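Local coordinates for protein aminoglycoside 3'-phosphotransferase AphA1-IAB (PDB 4FEU) that catalyses ATP-dependent phosphorylation of kanamycin at its 3'-hydroxyl, and so probably confers resistance to kanamycin and related aminoglycosides, at residues P81-K86 / T100-K105; D229-W234 / F264-D269. All coordinates share one frame; numbering follows the deposited sequence.

Contact 1 (P81-K86 / T100-K105); sequences PLPTIK and TAIPGK. With 537 (2,6-dihydroanthra/1,9-cd/pyrazol-6-one), chain H.
T100 holds T84 with two hydrogen bonds, one from its backbone and one from its side chain. The amide N of T100 gives to T84 O at 3.1 Å, in the carbonyl plane. In return T84 N gives to T100 OG1 at 3.2 Å, and that bond is fairly straight at 162°. The return bond depends on the T100 hydroxyl standing between its own backbone N and carbonyl carbon (chi1 63°), where it seems to replace the carbonyl of a regular antiparallel pair. T100 O is instead pressed against the P83 ring, 3.1 Å from CB. Next to this pair, P83 meets I102: the two side chains lie at a slant, with P83 CD 3.7 Å from I102 CD1. I102 runs out straight (chi2 -178°), which sets that methyl to one side of the proline ring's plane, beyond its N-CD bond.

I102 also holds the bound anthrapyrazolone: I102 N gives to N23 at 3.1 Å, and N24 gives to I102 O at 2.9 Å, a two-bond grip like that of kinase inhibitors on the hinge; P83 CG touches its C2. Residues 100-105 thus connect the lobes of this kinase-like fold, running from strand 94-100 to strand 105-106. Strand 85-90 pairs with 94-100 at the edge of the five-stranded sheet, L73 of helix 62-76 packs on P83, and I216 touches both P83 and I102.

Contact 2 (D229-W234 / F264-D269); sequences DLAILW and FHLMLD. With KAN (kanamycin a), chain G.
The backbone O of D269, a residue whose carboxylate rests on I232, accepts a hydrogen bond from N2 of kanamycin at 2.7 Å. Its side chain leaves the backbone on the side of the neighbouring helix, and I232 CD1 sits above the carboxylate plane, 3.4 Å from both CG and OD1. The two side chains cross at about a right angle, I232 reaching that far because it is fully extended (chi2 179°). OD1 also has a long, weak ion pair with R220.

The helices themselves pack with their axes 8.6 Å apart at a crossing angle of -75°, in the helical lobe of the aminoglycoside phosphotransferase fold. A231 is the small residue at the crossing, and its CB meets H265 CB at 3.6 Å. L266 splits its branches across the other helix: CD2 meets the W234 ring obliquely, 3.8 Å from CZ3, while CD1 nears A231 O, a closeness left doubtful by the unstaggered leucine torsions.

On the far side of helix 227-237, D229 accepts from H133 NE2 and from the amides of H197 and G198, which ties the helix to the loop just before D199, the probable proton acceptor, itself hydrogen-bonded to kanamycin.

The contacts lie on opposite sides of the chain's centre, their centres about 25 Å apart and nearest atoms about 11 Å apart, and they share no helix or strand. Contact 1 is only partly buried, with exposed T84 and K86 at its margin; contact 2 is buried but for the partly exposed W234. Their chemistry follows: contact 1 joins its segments by two hydrogen bonds, one to a threonine hydroxyl, beside a small apolar patch, whereas the two helices of contact 2 meet through van der Waals packing, mostly of carbon, including a methyl on a carboxylate. Contact 1 offers main-chain groups to the anthrapyrazolone, probably in the nucleotide pocket, and contact 2 a main-chain carbonyl to the aminoglycoside.

Contact 1 (P81-K86 / T100-K105)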
loop_
_atom_site.group_PDB
_atom_site.type_symbol
_atom_site.label_atom_id
_atom_site.label_comp_id
_atom_site.label_asym_id
_atom_site.label_seq_id
_atom_site.Cartn_x
_atom_site.Cartn_y
_atom_site.Cartn_z
ATOM N N PRO A 81 -3.662 -1.635 -13.407
ATOM C CA PRO A 81 -3.154 -0.325 -13.868
ATOM C C PRO A 81 -2.176 0.264 -12.850
ATOM O O PRO A 81 -2.555 0.572 -11.714
ATOM C CB PRO A 81 -4.427 0.505 -14.042
ATOM C CG PRO A 81 -5.406 -0.084 -13.065
ATOM C CD PRO A 81 -5.010 -1.505 -12.795
ATOM N N LEU A 82 -0.906 0.383 -13.243
ATOM C CA LEU A 82 0.133 0.894 -12.348
ATOM C C LEU A 82 1.045 1.934 -13.028
ATOM O O LEU A 82 1.069 2.016 -14.268
ATOM C CB LEU A 82 1.034 -0.283 -11.884
ATOM C CG LEU A 82 0.444 -1.576 -11.311
ATOM C CD1 LEU A 82 1.563 -2.489 -10.922
ATOM C CD2 LEU A 82 -0.374 -1.319 -10.084
ATOM N N PRO A 83 1.889 2.667 -12.258
ATOM C CA PRO A 83 2.869 3.560 -12.910
ATOM C C PRO A 83 3.867 2.710 -13.725
ATOM O O PRO A 83 4.227 1.609 -13.282
ATOM C CB PRO A 83 3.563 4.243 -11.721
ATOM C CG PRO A 83 2.583 4.119 -10.562
ATOM C CD PRO A 83 2.004 2.737 -10.781
ATOM N N THR A 84 4.284 3.219 -14.900
ATOM C CA THR A 84 5.223 2.592 -15.846
ATOM C C THR A 84 6.684 2.838 -15.408
ATOM O O THR A 84 7.009 3.968 -15.055
ATOM C CB THR A 84 4.969 3.197 -17.263
ATOM O OG1 THR A 84 3.644 2.883 -17.690
ATOM C CG2 THR A 84 5.981 2.730 -18.323
ATOM N N ILE A 85 7.567 1.805 -15.477
ATOM C CA ILE A 85 9.004 1.962 -15.168
ATOM C C ILE A 85 9.737 2.574 -16.387
ATOM O O ILE A 85 9.892 1.922 -17.418
ATOM C CB ILE A 85 9.662 0.619 -14.719
ATOM C CG1 ILE A 85 9.006 0.086 -13.433
ATOM C CG2 ILE A 85 11.201 0.751 -14.562
ATOM C CD1 ILE A 85 9.130 -1.442 -13.243
ATOM N N LYS A 86 10.176 3.814 -16.257
ATOM C CA LYS A 86 10.928 4.522 -17.280
ATOM C C LYS A 86 12.422 4.154 -17.165
ATOM O O LYS A 86 13.074 3.852 -18.158
ATOM C CB LYS A 86 10.750 6.030 -17.098
ATOM C CG LYS A 86 9.663 6.645 -17.949
ATOM C CD LYS A 86 9.922 8.136 -18.112
ATOM C CE LYS A 86 10.467 8.515 -19.474
ATOM N NZ LYS A 86 9.397 9.025 -20.376
ATOM N N THR A 100 6.278 6.889 -14.355
ATOM C CA THR A 100 5.302 7.895 -14.759
ATOM C C THR A 100 4.294 8.052 -13.595
ATOM O O THR A 100 4.135 7.134 -12.797
ATOM C CB THR A 100 4.529 7.434 -15.983
ATOM O OG1 THR A 100 3.788 6.256 -15.635
ATOM C CG2 THR A 100 5.414 7.231 -17.200
ATOM N N ALA A 101 3.604 9.194 -13.512
ATOM C CA ALA A 101 2.593 9.388 -12.492
ATOM C C ALA A 101 1.232 8.877 -12.978
ATOM O O ALA A 101 0.960 8.855 -14.177
ATOM C CB ALA A 101 2.487 10.861 -12.168
ATOM N N ILE A 102 0.365 8.503 -12.037
ATOM C CA ILE A 102 -1.010 8.129 -12.323
ATOM C C ILE A 102 -1.775 9.432 -12.122
ATOM O O ILE A 102 -1.715 10.006 -11.032
ATOM C CB ILE A 102 -1.553 6.981 -11.436
ATOM C CG1 ILE A 102 -0.787 5.656 -11.689
ATOM C CG2 ILE A 102 -3.061 6.799 -11.707
ATOM C CD1 ILE A 102 -1.335 4.436 -10.849
ATOM N N PRO A 103 -2.413 9.978 -13.182
ATOM C CA PRO A 103 -3.109 11.279 -13.027
ATOM C C PRO A 103 -4.301 11.239 -12.067
ATOM O O PRO A 103 -4.941 10.211 -11.933
ATOM C CB PRO A 103 -3.539 11.622 -14.459
ATOM C CG PRO A 103 -3.655 10.296 -15.148
ATOM C CD PRO A 103 -2.552 9.447 -14.560
ATOM N N GLY A 104 -4.583 12.339 -11.402
ATOM C CA GLY A 104 -5.704 12.385 -10.470
ATOM C C GLY A 104 -5.347 12.565 -9.007
ATOM O O GLY A 104 -4.254 13.031 -8.674
ATOM N N LYS A 105 -6.275 12.199 -8.126
ATOM C CA LYS A 105 -6.130 12.396 -6.689
ATOM C C LYS A 105 -6.239 11.083 -5.946
ATOM O O LYS A 105 -6.857 10.144 -6.456
ATOM C CB LYS A 105 -7.253 13.339 -6.164
ATOM C CG LYS A 105 -7.434 14.685 -6.876
ATOM C CD LYS A 105 -6.447 15.749 -6.412
ATOM C CE LYS A 105 -5.609 16.265 -7.566
ATOM N NZ LYS A 105 -4.437 17.056 -7.102
HETATM C C1 537 H . 4.612 6.709 -8.845
HETATM C C2 537 H . 3.365 7.316 -8.995
HETATM C C3 537 H . 2.845 8.066 -7.944
HETATM C C4 537 H . 3.608 8.245 -6.762
HETATM C C5 537 H . 4.825 7.573 -6.597
HETATM C C6 537 H . 5.330 6.816 -7.649
HETATM C C11 537 H . 1.185 9.483 -7.015
HETATM C C12 537 H . -0.015 10.060 -7.339
HETATM C C13 537 H . -0.649 10.851 -6.369
HETATM C C14 537 H . 0.002 11.033 -5.135
HETATM C C15 537 H . 1.250 10.432 -4.855
HETATM C C16 537 H . 1.890 9.684 -5.843
HETATM C C20 537 H . 3.147 9.070 -5.721
HETATM C C21 537 H . 1.611 8.723 -8.074
HETATM O O22 537 H . 3.811 9.158 -4.685
HETATM N N23 537 H . 0.644 8.869 -8.992
HETATM N N24 537 H . -0.261 9.642 -8.589
#

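Contact 2 (D229-W234 / F264-D269)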
loop_
_atom_site.group_PDB
_atom_site.type_symbol
_atom_site.label_atom_id
_atom_site.label_comp_id
_atom_site.label_asym_id
_atom_site.label_seq_id
_atom_site.Cartn_x
_atom_site.Cartn_y
_atom_site.Cartn_z
ATOM N N ASP A 229 -5.246 -6.699 2.747
ATOM C CA ASP A 229 -5.742 -5.508 2.065
ATOM C C ASP A 229 -7.044 -5.029 2.686
ATOM O O ASP A 229 -7.224 -3.813 2.883
ATOM C CB ASP A 229 -5.895 -5.760 0.557
ATOM C CG ASP A 229 -4.607 -6.126 -0.157
ATOM O OD1 ASP A 229 -3.534 -5.649 0.265
ATOM O OD2 ASP A 229 -4.663 -6.936 -1.091
ATOM N N LEU A 230 -7.956 -5.973 2.991
ATOM C CA LEU A 230 -9.242 -5.620 3.603
ATOM C C LEU A 230 -9.089 -4.868 4.904
ATOM O O LEU A 230 -9.715 -3.818 5.050
ATOM C CB LEU A 230 -10.228 -6.803 3.713
ATOM C CG LEU A 230 -10.721 -7.355 2.361
ATOM C CD1 LEU A 230 -11.078 -8.813 2.460
ATOM C CD2 LEU A 230 -11.871 -6.547 1.810
ATOM N N ALA A 231 -8.201 -5.320 5.797
ATOM C CA ALA A 231 -8.011 -4.644 7.083
ATOM C C ALA A 231 -7.495 -3.211 6.977
ATOM O O ALA A 231 -8.045 -2.339 7.649
ATOM C CB ALA A 231 -7.149 -5.467 8.031
ATOM N N ILE A 232 -6.469 -2.959 6.137
ATOM C CA ILE A 232 -5.926 -1.608 5.972
ATOM C C ILE A 232 -6.960 -0.628 5.437
ATOM O O ILE A 232 -7.102 0.449 6.003
ATOM C CB ILE A 232 -4.539 -1.570 5.250
ATOM C CG1 ILE A 232 -3.456 -2.290 6.114
ATOM C CG2 ILE A 232 -4.103 -0.129 4.911
ATOM C CD1 ILE A 232 -2.063 -2.332 5.508
ATOM N N LEU A 233 -7.720 -1.010 4.397
ATOM C CA LEU A 233 -8.745 -0.141 3.820
ATOM C C LEU A 233 -9.880 0.095 4.814
ATOM O O LEU A 233 -10.228 1.251 5.069
ATOM C CB LEU A 233 -9.256 -0.680 2.464
ATOM C CG LEU A 233 -10.191 0.235 1.664
ATOM C CD1 LEU A 233 -9.554 1.574 1.367
ATOM C CD2 LEU A 233 -10.626 -0.427 0.384
ATOM N N TRP A 234 -10.383 -0.989 5.444
ATOM C CA TRP A 234 -11.453 -0.936 6.439
ATOM C C TRP A 234 -11.131 0.079 7.545
ATOM O O TRP A 234 -11.984 0.886 7.894
ATOM C CB TRP A 234 -11.720 -2.342 7.012
ATOM C CG TRP A 234 -12.796 -2.405 8.049
ATOM C CD1 TRP A 234 -14.130 -2.586 7.840
ATOM C CD2 TRP A 234 -12.623 -2.283 9.467
ATOM N NE1 TRP A 234 -14.798 -2.625 9.046
ATOM C CE2 TRP A 234 -13.896 -2.443 10.061
ATOM C CE3 TRP A 234 -11.506 -2.075 10.299
ATOM C CZ2 TRP A 234 -14.098 -2.328 11.442
ATOM C CZ3 TRP A 234 -11.699 -2.018 11.674
ATOM C CH2 TRP A 234 -12.984 -2.133 12.233
ATOM N N PHE A 264 -5.971 -8.891 13.646
ATOM C CA PHE A 264 -4.617 -9.379 13.464
ATOM C C PHE A 264 -3.868 -8.514 12.439
ATOM O O PHE A 264 -2.765 -8.072 12.732
ATOM C CB PHE A 264 -4.601 -10.864 13.024
ATOM C CG PHE A 264 -3.199 -11.309 12.671
ATOM C CD1 PHE A 264 -2.344 -11.810 13.651
ATOM C CD2 PHE A 264 -2.696 -11.132 11.387
ATOM C CE1 PHE A 264 -1.026 -12.157 13.342
ATOM C CE2 PHE A 264 -1.376 -11.476 11.081
ATOM C CZ PHE A 264 -0.558 -12.005 12.057
ATOM N N HIS A 265 -4.458 -8.285 11.257
ATOM C CA HIS A 265 -3.817 -7.511 10.191
ATOM C C HIS A 265 -3.615 -6.037 10.498
ATOM O O HIS A 265 -2.633 -5.454 10.053
ATOM C CB HIS A 265 -4.472 -7.772 8.811
ATOM C CG HIS A 265 -4.191 -9.152 8.278
ATOM N ND1 HIS A 265 -5.056 -10.216 8.523
ATOM C CD2 HIS A 265 -3.145 -9.600 7.553
ATOM C CE1 HIS A 265 -4.536 -11.266 7.899
ATOM N NE2 HIS A 265 -3.382 -10.953 7.302
ATOM N N LEU A 266 -4.501 -5.464 11.319
ATOM C CA LEU A 266 -4.435 -4.089 11.802
ATOM C C LEU A 266 -3.291 -3.978 12.817
ATOM O O LEU A 266 -2.533 -3.008 12.805
ATOM C CB LEU A 266 -5.767 -3.777 12.472
ATOM C CG LEU A 266 -6.715 -2.807 11.810
ATOM C CD1 LEU A 266 -6.346 -2.507 10.377
ATOM C CD2 LEU A 266 -8.138 -3.215 12.034
HETATM N N MSE A 267 -3.143 -4.991 13.668
HETATM C CA MSE A 267 -2.055 -5.024 14.657
HETATM C C MSE A 267 -0.696 -5.263 13.976
HETATM O O MSE A 267 0.284 -4.624 14.345
HETATM C CB MSE A 267 -2.334 -6.060 15.754
HETATM C CG MSE A 267 -3.494 -5.664 16.647
HETATM SE SE MSE A 267 -3.979 -7.040 17.930
HETATM C CE MSE A 267 -2.760 -6.491 19.344
ATOM N N LEU A 268 -0.645 -6.149 12.953
ATOM C CA LEU A 268 0.590 -6.395 12.206
ATOM C C LEU A 268 1.076 -5.108 11.494
ATOM O O LEU A 268 2.283 -4.847 11.497
ATOM C CB LEU A 268 0.431 -7.558 11.207
ATOM C CG LEU A 268 1.644 -7.900 10.341
ATOM C CD1 LEU A 268 2.825 -8.386 11.192
ATOM C CD2 LEU A 268 1.278 -8.924 9.295
ATOM N N ASP A 269 0.134 -4.284 10.946
ATOM C CA ASP A 269 0.465 -3.025 10.268
ATOM C C ASP A 269 1.064 -1.955 11.194
ATOM O O ASP A 269 1.666 -1.011 10.690
ATOM C CB ASP A 269 -0.728 -2.467 9.454
ATOM C CG ASP A 269 -0.316 -1.503 8.350
ATOM O OD1 ASP A 269 0.585 -1.854 7.557
ATOM O OD2 ASP A 269 -0.917 -0.421 8.255
HETATM C C1 KAN G . 1.178 4.616 7.401
HETATM C C2 KAN G . 1.094 4.667 5.851
HETATM C C3 KAN G . 2.123 3.720 5.193
HETATM C C4 KAN G . 3.521 3.908 5.767
HETATM C C5 KAN G . 3.487 3.886 7.301
HETATM C C6 KAN G . 4.892 4.218 7.841
HETATM C C7 KAN G . -1.358 2.478 11.553
HETATM C C8 KAN G . -1.545 3.924 11.102
HETATM C C9 KAN G . -1.103 3.987 9.616
HETATM C C10 KAN G . 0.333 3.470 9.388
HETATM C C11 KAN G . 0.455 2.072 10.021
HETATM C C12 KAN G . 0.109 2.132 11.501
HETATM C C13 KAN G . -3.283 5.561 11.384
HETATM C C14 KAN G . -4.533 5.665 12.261
HETATM C C15 KAN G . -5.757 5.126 11.508
HETATM C C16 KAN G . -5.892 5.834 10.150
HETATM C C17 KAN G . -4.618 5.657 9.326
HETATM C C18 KAN G . -4.801 6.376 7.971
HETATM N N1 KAN G . 4.923 3.906 9.279
HETATM N N2 KAN G . 1.811 1.522 9.885
HETATM N N3 KAN G . -1.897 2.247 12.894
HETATM N N4 KAN G . -6.969 5.349 12.311
HETATM O O5 KAN G . 2.530 4.808 7.857
HETATM O O6 KAN G . -0.233 4.314 5.428
HETATM O O7 KAN G . 2.203 3.916 3.782
HETATM O O8 KAN G . 4.336 2.832 5.279
HETATM O O9 KAN G . 0.666 3.396 7.986
HETATM O O10 KAN G . -1.219 5.326 9.127
HETATM O O11 KAN G . -2.956 4.170 11.239
HETATM O O12 KAN G . -3.497 6.190 10.089
HETATM O O13 KAN G . -4.332 4.937 13.475
HETATM O O14 KAN G . -7.020 5.336 9.425
HETATM O O15 KAN G . -3.817 5.930 7.027
#